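Local structure of probable arabinosyltransferase B (Mycobacterium tuberculosis H37Rv, 7BVF) at residues A[914-922]-A[932-940]. The protein polymerises arabinose into the arabinan of cell-wall arabinogalactan, acting as a membrane-embedded arabinosyltransferase. Sequence-based numbering, arbitrary orientation.
Sequences GRMVPDDLY and LRFARAKMP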
loop_
_atom_site.group_PDB
_atom_site.type_symbol
_atom_site.label_atom_id
_atom_site.label_comp_id
_atom_site.label_asym_id
_atom_site.label_seq_id
_atom_site.Cartn_x
_atom_site.Cartn_y
_atom_site.Cartn_z
ATOM N N GLY A 914 48.352 9.620 -1.902
ATOM C CA GLY A 914 47.208 8.731 -1.926
ATOM C C GLY A 914 45.917 9.504 -1.795
ATOM O O GLY A 914 45.909 10.731 -1.810
ATOM N N ARG A 915 44.822 8.755 -1.676
ATOM C CA ARG A 915 43.483 9.305 -1.503
ATOM C C ARG A 915 42.662 8.298 -0.714
ATOM O O ARG A 915 42.994 7.113 -0.667
ATOM C CB ARG A 915 42.804 9.594 -2.848
ATOM C CG ARG A 915 43.415 10.729 -3.636
ATOM C CD ARG A 915 42.430 11.334 -4.616
ATOM N NE ARG A 915 42.926 12.602 -5.141
ATOM C CZ ARG A 915 42.182 13.484 -5.796
ATOM N NH1 ARG A 915 40.899 13.240 -6.016
ATOM N NH2 ARG A 915 42.724 14.611 -6.232
ATOM N N MET A 916 41.578 8.768 -0.094
ATOM C CA MET A 916 40.700 7.899 0.671
ATOM C C MET A 916 39.259 8.319 0.440
ATOM O O MET A 916 38.943 9.506 0.425
ATOM C CB MET A 916 41.013 7.956 2.172
ATOM C CG MET A 916 42.475 7.751 2.534
ATOM S SD MET A 916 42.716 7.533 4.304
ATOM C CE MET A 916 41.674 6.110 4.605
ATOM N N VAL A 917 38.383 7.342 0.276
ATOM C CA VAL A 917 36.959 7.581 0.059
ATOM C C VAL A 917 36.249 7.440 1.398
ATOM O O VAL A 917 36.469 6.446 2.100
ATOM C CB VAL A 917 36.369 6.609 -0.981
ATOM C CG1 VAL A 917 34.901 6.896 -1.214
ATOM C CG2 VAL A 917 37.138 6.723 -2.278
ATOM N N PRO A 918 35.420 8.400 1.795
ATOM C CA PRO A 918 34.850 8.384 3.146
ATOM C C PRO A 918 33.868 7.241 3.351
ATOM O O PRO A 918 33.465 6.538 2.425
ATOM C CB PRO A 918 34.149 9.740 3.242
ATOM C CG PRO A 918 33.896 10.131 1.837
ATOM C CD PRO A 918 35.068 9.630 1.075
ATOM N N ASP A 919 33.485 7.067 4.614
ATOM C CA ASP A 919 32.446 6.129 5.030
ATOM C C ASP A 919 31.329 6.950 5.664
ATOM O O ASP A 919 31.323 7.173 6.873
ATOM C CB ASP A 919 32.977 5.097 6.022
ATOM C CG ASP A 919 33.952 4.128 5.402
ATOM O OD1 ASP A 919 33.705 3.677 4.267
ATOM O OD2 ASP A 919 34.965 3.806 6.056
ATOM N N ASP A 920 30.385 7.403 4.853
ATOM C CA ASP A 920 29.236 8.116 5.382
ATOM C C ASP A 920 28.035 7.190 5.486
ATOM O O ASP A 920 27.887 6.243 4.713
ATOM C CB ASP A 920 28.884 9.343 4.537
ATOM C CG ASP A 920 28.694 9.028 3.069
ATOM O OD1 ASP A 920 28.654 9.987 2.274
ATOM O OD2 ASP A 920 28.592 7.844 2.700
ATOM N N LEU A 921 27.178 7.473 6.461
ATOM C CA LEU A 921 25.983 6.678 6.694
ATOM C C LEU A 921 24.733 7.305 6.109
ATOM O O LEU A 921 23.837 6.580 5.668
ATOM C CB LEU A 921 25.775 6.468 8.195
ATOM C CG LEU A 921 27.027 6.205 9.025
ATOM C CD1 LEU A 921 26.650 6.002 10.470
ATOM C CD2 LEU A 921 27.788 5.010 8.500
ATOM N N TYR A 922 24.653 8.630 6.101
ATOM C CA TYR A 922 23.485 9.345 5.592
ATOM C C TYR A 922 23.711 9.775 4.146
ATOM O O TYR A 922 23.672 10.949 3.799
ATOM C CB TYR A 922 23.173 10.534 6.494
ATOM C CG TYR A 922 22.973 10.124 7.930
ATOM C CD1 TYR A 922 21.753 9.636 8.364
ATOM C CD2 TYR A 922 24.012 10.194 8.844
ATOM C CE1 TYR A 922 21.566 9.244 9.666
ATOM C CE2 TYR A 922 23.834 9.802 10.151
ATOM C CZ TYR A 922 22.608 9.328 10.556
ATOM O OH TYR A 922 22.415 8.937 11.859
ATOM N N LEU A 932 31.626 12.580 8.160
ATOM C CA LEU A 932 32.395 11.584 7.416
ATOM C C LEU A 932 33.584 11.096 8.239
ATOM O O LEU A 932 34.148 11.840 9.043
ATOM C CB LEU A 932 32.925 12.199 6.125
ATOM C CG LEU A 932 31.975 12.960 5.205
ATOM C CD1 LEU A 932 32.761 13.577 4.068
ATOM C CD2 LEU A 932 30.890 12.082 4.683
ATOM N N ARG A 933 34.009 9.855 7.993
ATOM C CA ARG A 933 35.065 9.238 8.788
ATOM C C ARG A 933 36.033 8.449 7.920
ATOM O O ARG A 933 35.618 7.694 7.040
ATOM C CB ARG A 933 34.481 8.314 9.857
ATOM C CG ARG A 933 33.397 7.404 9.353
ATOM C CD ARG A 933 32.552 6.898 10.491
ATOM N NE ARG A 933 31.392 7.737 10.740
ATOM C CZ ARG A 933 30.348 7.355 11.463
ATOM N NH1 ARG A 933 30.325 6.148 12.004
ATOM N NH2 ARG A 933 29.328 8.175 11.648
ATOM N N PHE A 934 37.329 8.616 8.191
ATOM C CA PHE A 934 38.405 7.958 7.457
ATOM C C PHE A 934 39.243 7.146 8.433
ATOM O O PHE A 934 39.823 7.706 9.368
ATOM C CB PHE A 934 39.292 8.975 6.733
ATOM C CG PHE A 934 38.541 9.927 5.854
ATOM C CD1 PHE A 934 38.029 11.102 6.362
ATOM C CD2 PHE A 934 38.359 9.655 4.517
ATOM C CE1 PHE A 934 37.340 11.972 5.559
ATOM C CE2 PHE A 934 37.674 10.526 3.712
ATOM C CZ PHE A 934 37.163 11.684 4.234
ATOM N N ALA A 935 39.323 5.838 8.207
ATOM C CA ALA A 935 40.054 4.959 9.110
ATOM C C ALA A 935 41.552 5.219 9.031
ATOM O O ALA A 935 42.130 5.253 7.943
ATOM C CB ALA A 935 39.757 3.501 8.777
ATOM N N ARG A 936 42.184 5.389 10.192
ATOM C CA ARG A 936 43.617 5.659 10.230
ATOM C C ARG A 936 44.438 4.432 9.858
ATOM O O ARG A 936 45.555 4.566 9.350
ATOM C CB ARG A 936 44.010 6.158 11.619
ATOM C CG ARG A 936 45.486 6.418 11.810
ATOM C CD ARG A 936 45.889 7.744 11.215
ATOM N NE ARG A 936 47.288 8.060 11.481
ATOM C CZ ARG A 936 47.712 8.700 12.563
ATOM N NH1 ARG A 936 46.846 9.089 13.486
ATOM N NH2 ARG A 936 49.002 8.949 12.724
ATOM N N ALA A 937 43.905 3.234 10.090
ATOM C CA ALA A 937 44.657 2.009 9.846
ATOM C C ALA A 937 44.826 1.693 8.369
ATOM O O ALA A 937 45.521 0.725 8.045
ATOM C CB ALA A 937 43.978 0.832 10.547
ATOM N N LYS A 938 44.220 2.465 7.470
ATOM C CA LYS A 938 44.371 2.218 6.042
ATOM C C LYS A 938 45.546 2.978 5.445
ATOM O O LYS A 938 46.270 2.432 4.607
ATOM C CB LYS A 938 43.085 2.586 5.303
ATOM C CG LYS A 938 41.998 1.534 5.406
ATOM C CD LYS A 938 40.957 1.721 4.318
ATOM C CE LYS A 938 39.959 0.579 4.298
ATOM N NZ LYS A 938 39.000 0.705 3.167
ATOM N N MET A 939 45.754 4.225 5.854
ATOM C CA MET A 939 46.909 4.966 5.385
ATOM C C MET A 939 48.177 4.418 6.041
ATOM O O MET A 939 48.114 3.818 7.116
ATOM C CB MET A 939 46.747 6.452 5.685
ATOM C CG MET A 939 46.890 6.833 7.135
ATOM S SD MET A 939 46.516 8.576 7.407
ATOM C CE MET A 939 44.738 8.573 7.210
ATOM N N PRO A 940 49.342 4.593 5.400
ATOM C CA PRO A 940 50.573 3.972 5.912
ATOM C C PRO A 940 50.945 4.387 7.326
ATOM O O PRO A 940 50.327 5.280 7.911
ATOM C CB PRO A 940 51.634 4.438 4.907
ATOM C CG PRO A 940 50.882 4.636 3.653
ATOM C CD PRO A 940 49.543 5.176 4.064
#
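Met916, Arg933 and Phe934 bury the most surface where the irregular segment 914-922 runs alongside strand 932-935. The Met916 chain bends at its last torsion (chi3 58°), which turns CE toward Lys938 CB and to 3.5 Å from Ala935 O. Its SD lies 3.7 Å from CE of Met939, whose side chain crosses it nearly perpendicularly. Nearer the backbone, Met916 CB packs 3.9 Å from Phe934 CD2, and the carbonyl oxygen of Met916 meets the rim of the phenyl ring close to its plane. Pro918 lies alongside Phe934 in the same direction, with Pro918 CB 3.6 Å from Phe934 CE2; Leu932 CB touches the same proline carbon. In Arg933, CG lies between the backbone N and the carbonyl carbon (chi1 46°), which sets it against Asp919 O. Leu921 CG lies over one face of the guanidinium, and Leu921 CD1 is 3.6 Å from Arg933 NH2. Arg933 NH1 also makes a weak hydrogen bond to Trp1057 O. Between the backbones one hydrogen bond crosses, a long one of 3.3 Å from Asp919 N to Arg933 O. Strand 932-935 pairs with 874-881 at the outer end of a four-stranded antiparallel sheet, and 914-922 runs antiparallel along its other side. An irregular connection thus covers an edge strand in the EmbC C-terminal domain, whose family belongs to the galactose-binding-like clan, consistent with a carbohydrate-binding-type beta fold.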